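Local coordinates for XRE family transcriptional regulator (Enterobacter cloacae subsp. cloacae, PDB 6B8W), which probably acts as a DNA-binding transcription regulator, of which this chain is only the metal-binding cupin domain, at residues F17-I22 against H88-Y93; V43-G48 against L61-G66; M52-E57 against V67-D72. One frame throughout, in Å; residues are numbered along the deposited sequence. Where two conformers were deposited one is given.

Contact 1. Residues F17-I22 against H88-Y93; sequences FDHFSI and HSLIHY
Four main-chain hydrogen bonds set strand 17-22 antiparallel to strand 88-92: Asp18 and Ile91 exchange N-H and C=O, and so do Phe20 and Ser89, with Phe20 N 2.9 Å from Ser89 O (N-H...O 173°). Packing is densest on the face that includes Phe17, His19, His88, Leu90 and His92. Phe17 holds CG anti to its backbone N (chi1 167°), which brings CD1 over one face of the His92 imidazole, 3.4 Å from His92 CE1. Leu90 CG sits above the centre of the His19 ring in a CH-pi contact, 4.1 Å from its centroid. The edge of that ring turns toward the face of His88 in an offset edge-to-face pair, planes 71° apart. NE2 of His92 is hydrogen-bonded to NE2 of His92 of the second subunit, which packs against this face. Toward the partly exposed side of the other face, Asp18 and Phe20 fit more loosely: Phe20 CE2 stays 4.2 Å from Ile91 CG1, although Tyr93 OH donates to the anti lone pair of Asp18 OD2 at 2.7 Å. The buried Ser89 OG bonds Glu41, a Mn(2+) ligand in a structure of this protein, consistent with a second-shell position in the wall of a cupin beta-barrel.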
ATOM      1  N   PHE A  17       7.937  -4.823   9.550  1.00 29.69           N
ATOM      2  CA  PHE A  17       7.399  -4.268   8.315  1.00 30.01           C
ATOM      3  C   PHE A  17       7.495  -2.744   8.246  1.00 29.41           C
ATOM      4  O   PHE A  17       7.198  -2.055   9.214  1.00 28.84           O
ATOM      5  CB  PHE A  17       5.929  -4.744   8.241  1.00 31.48           C
ATOM      6  CG  PHE A  17       5.078  -4.045   7.212  1.00 31.91           C
ATOM      7  CD1 PHE A  17       5.274  -4.263   5.861  1.00 33.42           C
ATOM      8  CD2 PHE A  17       4.004  -3.231   7.609  1.00 32.87           C
ATOM      9  CE1 PHE A  17       4.464  -3.639   4.909  1.00 33.82           C
ATOM     10  CE2 PHE A  17       3.187  -2.620   6.662  1.00 32.82           C
ATOM     11  CZ  PHE A  17       3.414  -2.825   5.312  1.00 33.13           C
ATOM     12  N   ASP A  18       7.982  -2.252   7.107  1.00 28.84           N
ATOM     13  CA  ASP A  18       8.043  -0.833   6.801  1.00 28.90           C
ATOM     14  C   ASP A  18       7.170  -0.597   5.582  1.00 27.27           C
ATOM     15  O   ASP A  18       6.998  -1.468   4.740  1.00 27.50           O
ATOM     16  CB  ASP A  18       9.483  -0.362   6.522  1.00 30.51           C
ATOM     17  CG  ASP A  18      10.159   0.262   7.727  1.00 32.04           C
ATOM     18  OD1 ASP A  18       9.470   0.887   8.566  1.00 33.77           O
ATOM     19  OD2 ASP A  18      11.410   0.184   7.797  1.00 35.03           O
ATOM     20  N   HIS A  19       6.636   0.604   5.488  1.00 27.49           N
ATOM     21  CA  HIS A  19       5.729   0.976   4.412  1.00 27.15           C
ATOM     22  C   HIS A  19       6.066   2.445   4.101  1.00 28.02           C
ATOM     23  O   HIS A  19       5.795   3.342   4.909  1.00 30.05           O
ATOM     24  CB  HIS A  19       4.306   0.850   4.931  1.00 27.69           C
ATOM     25  CG  HIS A  19       3.258   0.940   3.879  1.00 29.07           C
ATOM     26  ND1 HIS A  19       2.010   0.383   4.036  1.00 30.76           N
ATOM     27  CD2 HIS A  19       3.284   1.456   2.629  1.00 31.31           C
ATOM     28  CE1 HIS A  19       1.299   0.589   2.939  1.00 32.02           C
ATOM     29  NE2 HIS A  19       2.043   1.249   2.076  1.00 30.88           N
ATOM     30  N   PHE A  20       6.677   2.669   2.948  1.00 28.77           N
ATOM     31  CA  PHE A  20       7.108   3.974   2.548  1.00 29.01           C
ATOM     32  C   PHE A  20       6.305   4.489   1.384  1.00 28.04           C
ATOM     33  O   PHE A  20       5.896   3.728   0.515  1.00 26.34           O
ATOM     34  CB  PHE A  20       8.582   3.911   2.102  1.00 30.40           C
ATOM     35  CG  PHE A  20       9.511   3.435   3.166  1.00 32.24           C
ATOM     36  CD1 PHE A  20       9.843   4.271   4.233  1.00 34.96           C
ATOM     37  CD2 PHE A  20      10.071   2.167   3.108  1.00 33.11           C
ATOM     38  CE1 PHE A  20      10.706   3.838   5.231  1.00 36.14           C
ATOM     39  CE2 PHE A  20      10.938   1.729   4.095  1.00 34.65           C
ATOM     40  CZ  PHE A  20      11.257   2.567   5.161  1.00 34.93           C
ATOM     41  N   SER A  21       6.125   5.799   1.364  1.00 28.54           N
ATOM     42  CA  SER A  21       5.480   6.496   0.278  1.00 28.98           C
ATOM     43  C   SER A  21       6.587   7.338  -0.361  1.00 29.10           C
ATOM     44  O   SER A  21       7.195   8.192   0.313  1.00 29.24           O
ATOM     45  CB  SER A  21       4.362   7.382   0.808  1.00 30.15           C
ATOM     46  OG  SER A  21       3.839   8.150  -0.246  1.00 32.08           O
ATOM     47  N   ILE A  22       6.801   7.136  -1.658  0.60 28.12           N
ATOM     48  CA  ILE A  22       7.906   7.769  -2.373  0.60 28.17           C
ATOM     49  C   ILE A  22       7.431   8.521  -3.603  0.60 27.96           C
ATOM     50  O   ILE A  22       6.627   8.008  -4.371  0.60 28.45           O
ATOM     51  CB  ILE A  22       8.908   6.684  -2.808  0.60 27.28           C
ATOM     52  CG1 ILE A  22       9.401   5.902  -1.573  0.60 26.78           C
ATOM     53  CG2 ILE A  22      10.069   7.283  -3.609  0.60 27.91           C
ATOM     54  CD1 ILE A  22      10.311   4.735  -1.890  0.60 26.00           C
ATOM     55  N   HIS A  88       4.404   3.226  -3.567  1.00 22.61           N
ATOM     56  CA  HIS A  88       4.679   2.740  -2.225  1.00 23.28           C
ATOM     57  C   HIS A  88       5.683   1.629  -2.316  1.00 23.81           C
ATOM     58  O   HIS A  88       5.671   0.837  -3.270  1.00 23.95           O
ATOM     59  CB  HIS A  88       3.467   2.163  -1.487  1.00 24.06           C
ATOM     60  CG  HIS A  88       2.388   3.141  -1.185  1.00 25.39           C
ATOM     61  ND1 HIS A  88       1.151   2.741  -0.717  1.00 26.09           N
ATOM     62  CD2 HIS A  88       2.325   4.485  -1.317  1.00 26.07           C
ATOM     63  CE1 HIS A  88       0.386   3.802  -0.550  1.00 27.37           C
ATOM     64  NE2 HIS A  88       1.066   4.871  -0.920  1.00 26.39           N
ATOM     65  N   SER A  89       6.542   1.565  -1.307  1.00 24.61           N
ATOM     66  CA  SER A  89       7.532   0.522  -1.182  1.00 25.08           C
ATOM     67  C   SER A  89       7.284  -0.136   0.160  1.00 25.80           C
ATOM     68  O   SER A  89       7.386   0.509   1.195  1.00 27.00           O
ATOM     69  CB  SER A  89       8.941   1.105  -1.262  1.00 26.27           C
ATOM     70  OG  SER A  89       9.908   0.146  -0.869  1.00 28.25           O
ATOM     71  N   LEU A  90       6.918  -1.412   0.132  1.00 24.81           N
ATOM     72  CA  LEU A  90       6.675  -2.173   1.342  1.00 26.08           C
ATOM     73  C   LEU A  90       7.846  -3.101   1.547  1.00 25.67           C
ATOM     74  O   LEU A  90       8.291  -3.748   0.608  1.00 26.00           O
ATOM     75  CB  LEU A  90       5.405  -3.005   1.220  1.00 27.69           C
ATOM     76  CG  LEU A  90       4.058  -2.271   1.191  1.00 29.67           C
ATOM     77  CD1 LEU A  90       3.895  -1.397  -0.029  1.00 30.06           C
ATOM     78  CD2 LEU A  90       2.981  -3.339   1.202  1.00 31.80           C
ATOM     79  N   ILE A  91       8.333  -3.172   2.777  1.00 25.72           N
ATOM     80  CA  ILE A  91       9.473  -4.013   3.099  1.00 26.85           C
ATOM     81  C   ILE A  91       9.138  -4.951   4.243  1.00 26.09           C
ATOM     82  O   ILE A  91       8.739  -4.491   5.286  1.00 27.14           O
ATOM     83  CB  ILE A  91      10.689  -3.166   3.529  1.00 29.63           C
ATOM     84  CG1 ILE A  91      11.091  -2.145   2.443  1.00 32.54           C
ATOM     85  CG2 ILE A  91      11.854  -4.075   3.896  1.00 30.00           C
ATOM     86  CD1 ILE A  91      11.696  -2.745   1.187  1.00 33.58           C
ATOM     87  N   HIS A  92       9.276  -6.256   4.018  1.00 25.41           N
ATOM     88  CA  HIS A  92       9.106  -7.263   5.067  1.00 25.31           C
ATOM     89  C   HIS A  92      10.512  -7.810   5.386  1.00 25.17           C
ATOM     90  O   HIS A  92      11.185  -8.374   4.510  1.00 25.86           O
ATOM     91  CB  HIS A  92       8.155  -8.381   4.628  1.00 24.84           C
ATOM     92  CG  HIS A  92       6.712  -7.985   4.643  1.00 25.00           C
ATOM     93  ND1 HIS A  92       6.120  -7.290   3.613  1.00 24.01           N
ATOM     94  CD2 HIS A  92       5.742  -8.192   5.569  1.00 26.61           C
ATOM     95  CE1 HIS A  92       4.849  -7.069   3.914  1.00 26.54           C
ATOM     96  NE2 HIS A  92       4.594  -7.612   5.091  1.00 25.77           N
ATOM     97  N   TYR A  93      10.955  -7.615   6.626  1.00 26.78           N
ATOM     98  CA  TYR A  93      12.276  -8.060   7.058  1.00 28.25           C
ATOM     99  C   TYR A  93      12.150  -9.498   7.602  1.00 30.10           C
ATOM    100  O   TYR A  93      11.119  -9.848   8.183  1.00 30.99           O
ATOM    101  CB  TYR A  93      12.856  -7.084   8.083  1.00 29.35           C
ATOM    102  CG  TYR A  93      12.907  -5.614   7.631  1.00 31.43           C
ATOM    103  CD1 TYR A  93      14.002  -5.094   6.929  1.00 32.84           C
ATOM    104  CD2 TYR A  93      11.864  -4.752   7.921  1.00 33.96           C
ATOM    105  CE1 TYR A  93      14.041  -3.756   6.539  1.00 32.96           C
ATOM    106  CE2 TYR A  93      11.890  -3.411   7.540  1.00 35.58           C
ATOM    107  CZ  TYR A  93      12.977  -2.910   6.856  1.00 36.24           C
ATOM    108  OH  TYR A  93      12.959  -1.553   6.493  1.00 38.31           O
TER

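Contact 2. Residues V43-G48 against L61-G66; sequences VVVISG and LYPDQG
Flat groups meet here mostly as peptide and amide planes. Over the Gln65 carboxamide comes Tyr62 N, 2.9 Å from Gln65 OE1 and 53° out of the amide plane; the extended glutamine side chain (chi2 -176°) runs back alongside the turn. Asp64 N likewise stands above the carbonyl plane of Val45, 2.7 Å from Val45 O, whereas Val45 N meets Gln65 O at 3.0 Å almost along the C=O axis. The Pro63 ring presents its CB-CG-CD side to two carbonyls, with CD 3.3 Å from Gly48 O and CB near Ile46 O. Val45, with CG1 anti to its backbone N (chi1 176°), points into the turn: CB lies against Tyr62 O, and CG2 reaches Leu61 CB at 3.6 Å. At the antiparallel non-hydrogen-bonded pair Val44-Gly66 the CA atoms are 4.2 Å apart, which suits the lack of a side chain on Gly66, close against Val43 O. One water donates to both Ile46 O (2.8 Å) and Asp64 OD1 (2.6 Å). The Asp64 carboxylate also bonds His88 and Ser21 of the second subunit, which would stabilise its negative charge. Residues Tyr62 to Gln65 form a type II beta turn, closed by Gln65 N to Tyr62 O, with Asp64 at positive phi; it docks on strand 40-47 at and beside the classic bulge that Ile46 and Ser47 form opposite His86, at one end of the cupin barrel.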
ATOM      1  N   VAL A  43       6.547  -3.148  -4.568  1.00 24.09           N
ATOM      2  CA  VAL A  43       6.376  -1.805  -5.093  1.00 24.02           C
ATOM      3  C   VAL A  43       4.995  -1.799  -5.738  1.00 23.87           C
ATOM      4  O   VAL A  43       4.647  -2.740  -6.479  1.00 23.25           O
ATOM      5  CB  VAL A  43       7.438  -1.454  -6.140  1.00 24.67           C
ATOM      6  CG1 VAL A  43       7.057  -0.211  -6.935  1.00 25.39           C
ATOM      7  CG2 VAL A  43       8.783  -1.240  -5.459  1.00 24.97           C
ATOM      8  N   VAL A  44       4.207  -0.776  -5.412  0.60 23.85           N
ATOM      9  CA  VAL A  44       2.885  -0.561  -5.994  0.60 23.86           C
ATOM     10  C   VAL A  44       2.837   0.891  -6.439  0.60 23.66           C
ATOM     11  O   VAL A  44       3.145   1.793  -5.654  0.60 23.80           O
ATOM     12  CB  VAL A  44       1.745  -0.803  -4.981  0.60 25.02           C
ATOM     13  CG1 VAL A  44       0.389  -0.476  -5.606  0.60 25.59           C
ATOM     14  CG2 VAL A  44       1.771  -2.236  -4.478  0.60 25.61           C
ATOM     15  N   VAL A  45       2.489   1.125  -7.697  1.00 23.46           N
ATOM     16  CA  VAL A  45       2.385   2.499  -8.208  1.00 24.23           C
ATOM     17  C   VAL A  45       1.036   3.082  -7.800  1.00 25.05           C
ATOM     18  O   VAL A  45       0.012   2.432  -7.933  1.00 24.87           O
ATOM     19  CB  VAL A  45       2.567   2.539  -9.738  1.00 24.22           C
ATOM     20  CG1 VAL A  45       2.355   3.940 -10.303  1.00 25.01           C
ATOM     21  CG2 VAL A  45       3.971   2.055 -10.100  1.00 24.52           C
ATOM     22  N   ILE A  46       1.058   4.312  -7.303  1.00 26.59           N
ATOM     23  CA  ILE A  46      -0.149   5.004  -6.863  1.00 28.56           C
ATOM     24  C   ILE A  46      -0.605   5.945  -7.964  1.00 28.88           C
ATOM     25  O   ILE A  46      -1.755   5.880  -8.385  1.00 28.51           O
ATOM     26  CB  ILE A  46       0.095   5.774  -5.548  1.00 28.92           C
ATOM     27  CG1 ILE A  46       0.670   4.837  -4.475  1.00 28.57           C
ATOM     28  CG2 ILE A  46      -1.176   6.448  -5.077  1.00 29.93           C
ATOM     29  CD1 ILE A  46      -0.085   3.550  -4.254  1.00 29.01           C
ATOM     30  N   SER A  47       0.298   6.813  -8.423  1.00 28.87           N
ATOM     31  CA  SER A  47      -0.012   7.745  -9.527  1.00 30.49           C
ATOM     32  C   SER A  47       1.233   7.942 -10.399  1.00 29.17           C
ATOM     33  O   SER A  47       2.349   7.880  -9.916  1.00 28.37           O
ATOM     34  CB  SER A  47      -0.526   9.080  -8.997  1.00 33.00           C
ATOM     35  OG  SER A  47       0.446   9.750  -8.232  1.00 36.82           O
ATOM     36  N   GLY A  48       1.024   8.142 -11.687  1.00 28.73           N
ATOM     37  CA  GLY A  48       2.133   8.308 -12.618  1.00 29.74           C
ATOM     38  C   GLY A  48       2.546   6.977 -13.212  1.00 29.65           C
ATOM     39  O   GLY A  48       1.755   6.046 -13.242  1.00 29.72           O
ATOM     40  N   LEU A  61       5.609   0.119 -14.762  1.00 26.34           N
ATOM     41  CA  LEU A  61       4.439  -0.149 -13.914  1.00 27.66           C
ATOM     42  C   LEU A  61       3.523   1.056 -13.907  1.00 27.17           C
ATOM     43  O   LEU A  61       3.985   2.192 -13.757  1.00 27.94           O
ATOM     44  CB  LEU A  61       4.890  -0.438 -12.503  1.00 27.51           C
ATOM     45  CG  LEU A  61       5.711  -1.711 -12.309  1.00 29.21           C
ATOM     46  CD1 LEU A  61       6.244  -1.739 -10.891  1.00 30.30           C
ATOM     47  CD2 LEU A  61       4.897  -2.964 -12.584  1.00 30.80           C
ATOM     48  N   TYR A  62       2.224   0.806 -14.067  1.00 27.43           N
ATOM     49  CA  TYR A  62       1.205   1.847 -14.079  1.00 27.79           C
ATOM     50  C   TYR A  62       0.424   1.792 -12.740  1.00 27.10           C
ATOM     51  O   TYR A  62       0.609   0.840 -11.963  1.00 26.36           O
ATOM     52  CB  TYR A  62       0.284   1.659 -15.295  1.00 29.80           C
ATOM     53  CG  TYR A  62       1.022   1.844 -16.597  1.00 31.04           C
ATOM     54  CD1 TYR A  62       1.240   3.120 -17.129  1.00 31.41           C
ATOM     55  CD2 TYR A  62       1.554   0.752 -17.269  1.00 32.06           C
ATOM     56  CE1 TYR A  62       1.955   3.287 -18.302  1.00 32.90           C
ATOM     57  CE2 TYR A  62       2.253   0.910 -18.450  1.00 33.59           C
ATOM     58  CZ  TYR A  62       2.451   2.169 -18.957  1.00 33.99           C
ATOM     59  OH  TYR A  62       3.155   2.298 -20.112  1.00 37.96           O
ATOM     60  N   PRO A  63      -0.433   2.799 -12.468  1.00 26.39           N
ATOM     61  CA  PRO A  63      -1.179   2.842 -11.199  1.00 26.91           C
ATOM     62  C   PRO A  63      -1.868   1.545 -10.821  1.00 28.00           C
ATOM     63  O   PRO A  63      -2.523   0.931 -11.646  1.00 27.68           O
ATOM     64  CB  PRO A  63      -2.176   3.962 -11.434  1.00 27.32           C
ATOM     65  CG  PRO A  63      -1.366   4.901 -12.296  1.00 27.07           C
ATOM     66  CD  PRO A  63      -0.756   3.979 -13.288  1.00 26.53           C
ATOM     67  N   ASP A  64      -1.689   1.163  -9.554  1.00 29.55           N
ATOM     68  CA  ASP A  64      -2.217  -0.065  -8.955  1.00 29.96           C
ATOM     69  C   ASP A  64      -1.567  -1.350  -9.492  1.00 30.38           C
ATOM     70  O   ASP A  64      -2.000  -2.453  -9.153  1.00 29.99           O
ATOM     71  CB  ASP A  64      -3.760  -0.100  -8.939  1.00 32.91           C
ATOM     72  CG  ASP A  64      -4.355   0.749  -7.803  1.00 34.15           C
ATOM     73  OD1 ASP A  64      -3.587   1.373  -7.024  1.00 32.60           O
ATOM     74  OD2 ASP A  64      -5.601   0.771  -7.676  1.00 38.32           O
ATOM     75  N   GLN A  65      -0.487  -1.201 -10.266  1.00 28.66           N
ATOM     76  CA  GLN A  65       0.271  -2.339 -10.697  1.00 29.94           C
ATOM     77  C   GLN A  65       1.411  -2.443  -9.723  1.00 29.89           C
ATOM     78  O   GLN A  65       1.867  -1.436  -9.196  1.00 28.83           O
ATOM     79  CB  GLN A  65       0.797  -2.207 -12.122  1.00 30.49           C
ATOM     80  CG  GLN A  65      -0.328  -2.207 -13.161  1.00 32.02           C
ATOM     81  CD  GLN A  65       0.199  -2.164 -14.579  1.00 31.96           C
ATOM     82  OE1 GLN A  65       1.366  -1.874 -14.809  1.00 30.56           O
ATOM     83  NE2 GLN A  65      -0.656  -2.454 -15.526  1.00 33.38           N
ATOM     84  N   GLY A  66       1.864  -3.668  -9.483  1.00 29.97           N
ATOM     85  CA  GLY A  66       2.930  -3.900  -8.541  1.00 29.34           C
ATOM     86  C   GLY A  66       3.813  -5.081  -8.851  1.00 29.11           C
ATOM     87  O   GLY A  66       3.540  -5.852  -9.757  1.00 29.94           O
TER
HETATM   88  O   HOH W   1      -3.625   3.902  -7.811  1.00 27.00           O

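Contact 3. Residues M52-E57 against V67-D72; sequences MKIDGE and VRFAGD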
ATOM      1  N   MET A  52      10.949   0.094 -13.086  1.00 25.13           N
ATOM      2  CA  MET A  52      11.668  -0.696 -12.085  1.00 26.43           C
ATOM      3  C   MET A  52      12.670  -1.594 -12.788  1.00 26.11           C
ATOM      4  O   MET A  52      12.316  -2.286 -13.750  1.00 25.64           O
ATOM      5  CB  MET A  52      10.741  -1.629 -11.293  1.00 27.74           C
ATOM      6  CG  MET A  52       9.879  -0.977 -10.236  1.00 29.41           C
ATOM      7  SD  MET A  52      10.788  -0.134  -8.941  1.00 32.40           S
ATOM      8  CE  MET A  52      11.715  -1.487  -8.220  1.00 31.95           C
ATOM      9  N   LYS A  53      13.890  -1.610 -12.275  1.00 25.99           N
ATOM     10  CA  LYS A  53      14.927  -2.476 -12.784  1.00 27.01           C
ATOM     11  C   LYS A  53      15.064  -3.572 -11.727  1.00 26.94           C
ATOM     12  O   LYS A  53      15.463  -3.300 -10.604  1.00 25.28           O
ATOM     13  CB  LYS A  53      16.249  -1.748 -12.968  1.00 27.84           C
ATOM     14  CG  LYS A  53      17.265  -2.581 -13.715  1.00 29.40           C
ATOM     15  CD  LYS A  53      18.588  -1.857 -13.879  1.00 30.83           C
ATOM     16  CE  LYS A  53      19.517  -2.657 -14.781  1.00 33.40           C
ATOM     17  NZ  LYS A  53      20.787  -1.914 -14.979  1.00 34.53           N
ATOM     18  N   ILE A  54      14.736  -4.797 -12.109  1.00 27.36           N
ATOM     19  CA  ILE A  54      14.743  -5.955 -11.216  1.00 29.16           C
ATOM     20  C   ILE A  54      15.374  -7.096 -12.007  1.00 31.11           C
ATOM     21  O   ILE A  54      15.039  -7.298 -13.183  1.00 30.53           O
ATOM     22  CB  ILE A  54      13.289  -6.320 -10.826  1.00 29.87           C
ATOM     23  CG1 ILE A  54      12.682  -5.217  -9.955  1.00 29.98           C
ATOM     24  CG2 ILE A  54      13.225  -7.655 -10.096  1.00 31.17           C
ATOM     25  CD1 ILE A  54      11.183  -5.251  -9.872  1.00 30.32           C
ATOM     26  N   ASP A  55      16.282  -7.831 -11.367  1.00 32.11           N
ATOM     27  CA  ASP A  55      17.026  -8.908 -12.016  1.00 34.18           C
ATOM     28  C   ASP A  55      17.714  -8.410 -13.295  1.00 34.46           C
ATOM     29  O   ASP A  55      17.781  -9.131 -14.293  1.00 35.70           O
ATOM     30  CB  ASP A  55      16.118 -10.132 -12.304  1.00 35.40           C
ATOM     31  CG  ASP A  55      15.549 -10.758 -11.023  1.00 36.33           C
ATOM     32  OD1 ASP A  55      16.272 -10.811 -10.011  1.00 36.46           O
ATOM     33  OD2 ASP A  55      14.375 -11.202 -11.022  1.00 37.05           O
ATOM     34  N   GLY A  56      18.201  -7.171 -13.265  1.00 33.43           N
ATOM     35  CA  GLY A  56      18.916  -6.583 -14.416  1.00 34.03           C
ATOM     36  C   GLY A  56      18.053  -6.135 -15.600  1.00 34.49           C
ATOM     37  O   GLY A  56      18.596  -5.774 -16.641  1.00 34.52           O
ATOM     38  N   GLU A  57      16.724  -6.139 -15.450  1.00 33.25           N
ATOM     39  CA  GLU A  57      15.816  -5.758 -16.558  1.00 34.86           C
ATOM     40  C   GLU A  57      14.793  -4.726 -16.130  1.00 31.59           C
ATOM     41  O   GLU A  57      14.191  -4.843 -15.044  1.00 28.20           O
ATOM     42  CB  GLU A  57      15.047  -6.976 -17.088  1.00 39.23           C
ATOM     43  CG  GLU A  57      15.908  -8.120 -17.602  1.00 44.53           C
ATOM     44  CD  GLU A  57      16.664  -7.798 -18.885  1.00 49.21           C
ATOM     45  OE1 GLU A  57      16.229  -6.916 -19.667  1.00 53.40           O
ATOM     46  OE2 GLU A  57      17.687  -8.458 -19.131  1.00 54.64           O
ATOM     47  N   VAL A  67       4.887  -5.199  -8.085  1.00 28.02           N
ATOM     48  CA  VAL A  67       5.825  -6.285  -8.230  1.00 28.08           C
ATOM     49  C   VAL A  67       6.383  -6.622  -6.862  1.00 27.63           C
ATOM     50  O   VAL A  67       6.631  -5.723  -6.045  1.00 27.09           O
ATOM     51  CB  VAL A  67       6.951  -5.935  -9.238  1.00 28.75           C
ATOM     52  CG1 VAL A  67       7.675  -4.648  -8.859  1.00 27.94           C
ATOM     53  CG2 VAL A  67       7.945  -7.088  -9.374  1.00 29.48           C
ATOM     54  N   ARG A  68       6.544  -7.919  -6.613  1.00 27.89           N
ATOM     55  CA  ARG A  68       7.107  -8.442  -5.377  1.00 27.22           C
ATOM     56  C   ARG A  68       8.452  -9.034  -5.734  1.00 27.06           C
ATOM     57  O   ARG A  68       8.548  -9.823  -6.674  1.00 25.76           O
ATOM     58  CB  ARG A  68       6.216  -9.544  -4.841  1.00 28.69           C
ATOM     59  CG  ARG A  68       6.637 -10.160  -3.522  1.00 28.62           C
ATOM     60  CD  ARG A  68       5.770 -11.378  -3.298  1.00 30.43           C
ATOM     61  NE  ARG A  68       5.920 -12.042  -2.012  1.00 31.20           N
ATOM     62  CZ  ARG A  68       6.905 -12.880  -1.689  1.00 33.26           C
ATOM     63  NH1 ARG A  68       7.914 -13.111  -2.531  1.00 32.64           N
ATOM     64  NH2 ARG A  68       6.898 -13.464  -0.494  1.00 33.07           N
ATOM     65  N   PHE A  69       9.492  -8.701  -4.968  1.00 26.36           N
ATOM     66  CA  PHE A  69      10.817  -9.192  -5.297  1.00 25.88           C
ATOM     67  C   PHE A  69      11.766  -9.190  -4.111  1.00 25.69           C
ATOM     68  O   PHE A  69      11.450  -8.670  -3.028  1.00 25.49           O
ATOM     69  CB  PHE A  69      11.391  -8.349  -6.435  1.00 26.20           C
ATOM     70  CG  PHE A  69      11.490  -6.883  -6.099  1.00 25.23           C
ATOM     71  CD1 PHE A  69      10.405  -6.036  -6.279  1.00 25.17           C
ATOM     72  CD2 PHE A  69      12.659  -6.363  -5.571  1.00 25.70           C
ATOM     73  CE1 PHE A  69      10.493  -4.689  -5.945  1.00 24.90           C
ATOM     74  CE2 PHE A  69      12.764  -5.018  -5.247  1.00 25.06           C
ATOM     75  CZ  PHE A  69      11.684  -4.176  -5.432  1.00 25.00           C
ATOM     76  N   ALA A  70      12.931  -9.803  -4.338  1.00 25.59           N
ATOM     77  CA  ALA A  70      13.985  -9.912  -3.349  1.00 26.17           C
ATOM     78  C   ALA A  70      14.639  -8.548  -3.183  1.00 25.75           C
ATOM     79  O   ALA A  70      15.341  -8.082  -4.079  1.00 26.19           O
ATOM     80  CB  ALA A  70      15.011 -10.953  -3.787  1.00 27.17           C
ATOM     81  N   GLY A  71      14.415  -7.932  -2.029  1.00 25.66           N
ATOM     82  CA  GLY A  71      14.895  -6.580  -1.749  1.00 25.90           C
ATOM     83  C   GLY A  71      16.389  -6.482  -1.538  1.00 25.99           C
ATOM     84  O   GLY A  71      16.962  -5.393  -1.633  1.00 26.34           O
ATOM     85  N   ASP A  72      17.005  -7.619  -1.244  1.00 25.68           N
ATOM     86  CA  ASP A  72      18.450  -7.691  -1.027  1.00 26.65           C
ATOM     87  C   ASP A  72      19.256  -7.785  -2.340  1.00 27.71           C
ATOM     88  O   ASP A  72      20.490  -7.851  -2.299  1.00 29.15           O
ATOM     89  CB  ASP A  72      18.809  -8.843  -0.064  1.00 26.70           C
ATOM     90  CG  ASP A  72      18.339 -10.201  -0.540  1.00 27.79           C
ATOM     91  OD1 ASP A  72      17.397 -10.282  -1.363  1.00 29.29           O
ATOM     92  OD2 ASP A  72      18.887 -11.206  -0.056  1.00 28.16           O
TER
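Two crowded chi1 settings on one strand meet two bent or reaching side chains on the other. Phe69 holds CG between its backbone N and carbonyl carbon (chi1 59°), and Val67 places CG1 in the same kind of position, so that ring and methyls are presented to segment 52-57. From the other side Ile54 extends its chain (chi2 162°) to put CD1 at the centre of the contact, while Met52 bends at both chi2 and chi3 and curls its methyl round to the phenyl ring. Ile54 CD1 does most of the touching. It lies over one face of Phe69, offset toward the rim, in a CH-pi contact 4.1 Å from the ring centroid, and is 3.8 Å from CD1 of Phe69; the two side chains cross at about a right angle. The same methyl meets Val67 tip to tip, nearly equidistant from CG1 (3.7 Å) and CG2 (3.8 Å) of Val67. Met52 CE reaches the far end of the ring, 3.9 Å from Phe69 CZ. The evidence is thus of side-chain packing, not strand pairing: the short axes stay 9.6 Å apart and their directions differ by 40°. Beyond Ile54 the chain reverses in a type I' turn to Glu57, fastened by a pair of main-chain bonds, one of them Ile54 N to Glu57 O at 3.0 Å. Next to the cluster lie residues that bind Mn(2+) in a structure of this protein: Met52 packs on Tyr77, and Phe69 touches Glu41 and meets His75 edge-to-face. Strand 50-54 runs between strands 57-61 and 75-78 in one sheet, and strand 66-70 edges the other sheet beside strand 40-47, so these side chains fill the space between the two sheets of the barrel.

How the contacts relate
Along the chain, contacts 2 and 3 are nested within the long loop closed by contact 1, and their own segments alternate. The three centres lie 14 to 15 Å from one another. Contacts 1 and 2 adjoin in the larger sheet, where strand 85-92 neighbours strand 40-47 and His88 N probably bonds Val44 O (2.8 Å). Contact 3 follows across the next strand pair, with Val67 N 2.9 Å from Val43 O, and Leu61 CD1 packs on Met52 CG. Contacts 1 and 3 do not touch, their nearest atoms being about 6 Å apart. Together they follow four neighbouring strands of the larger sheet, its packing on the smaller one, and faces meeting the other subunit, around the metal-binding interior.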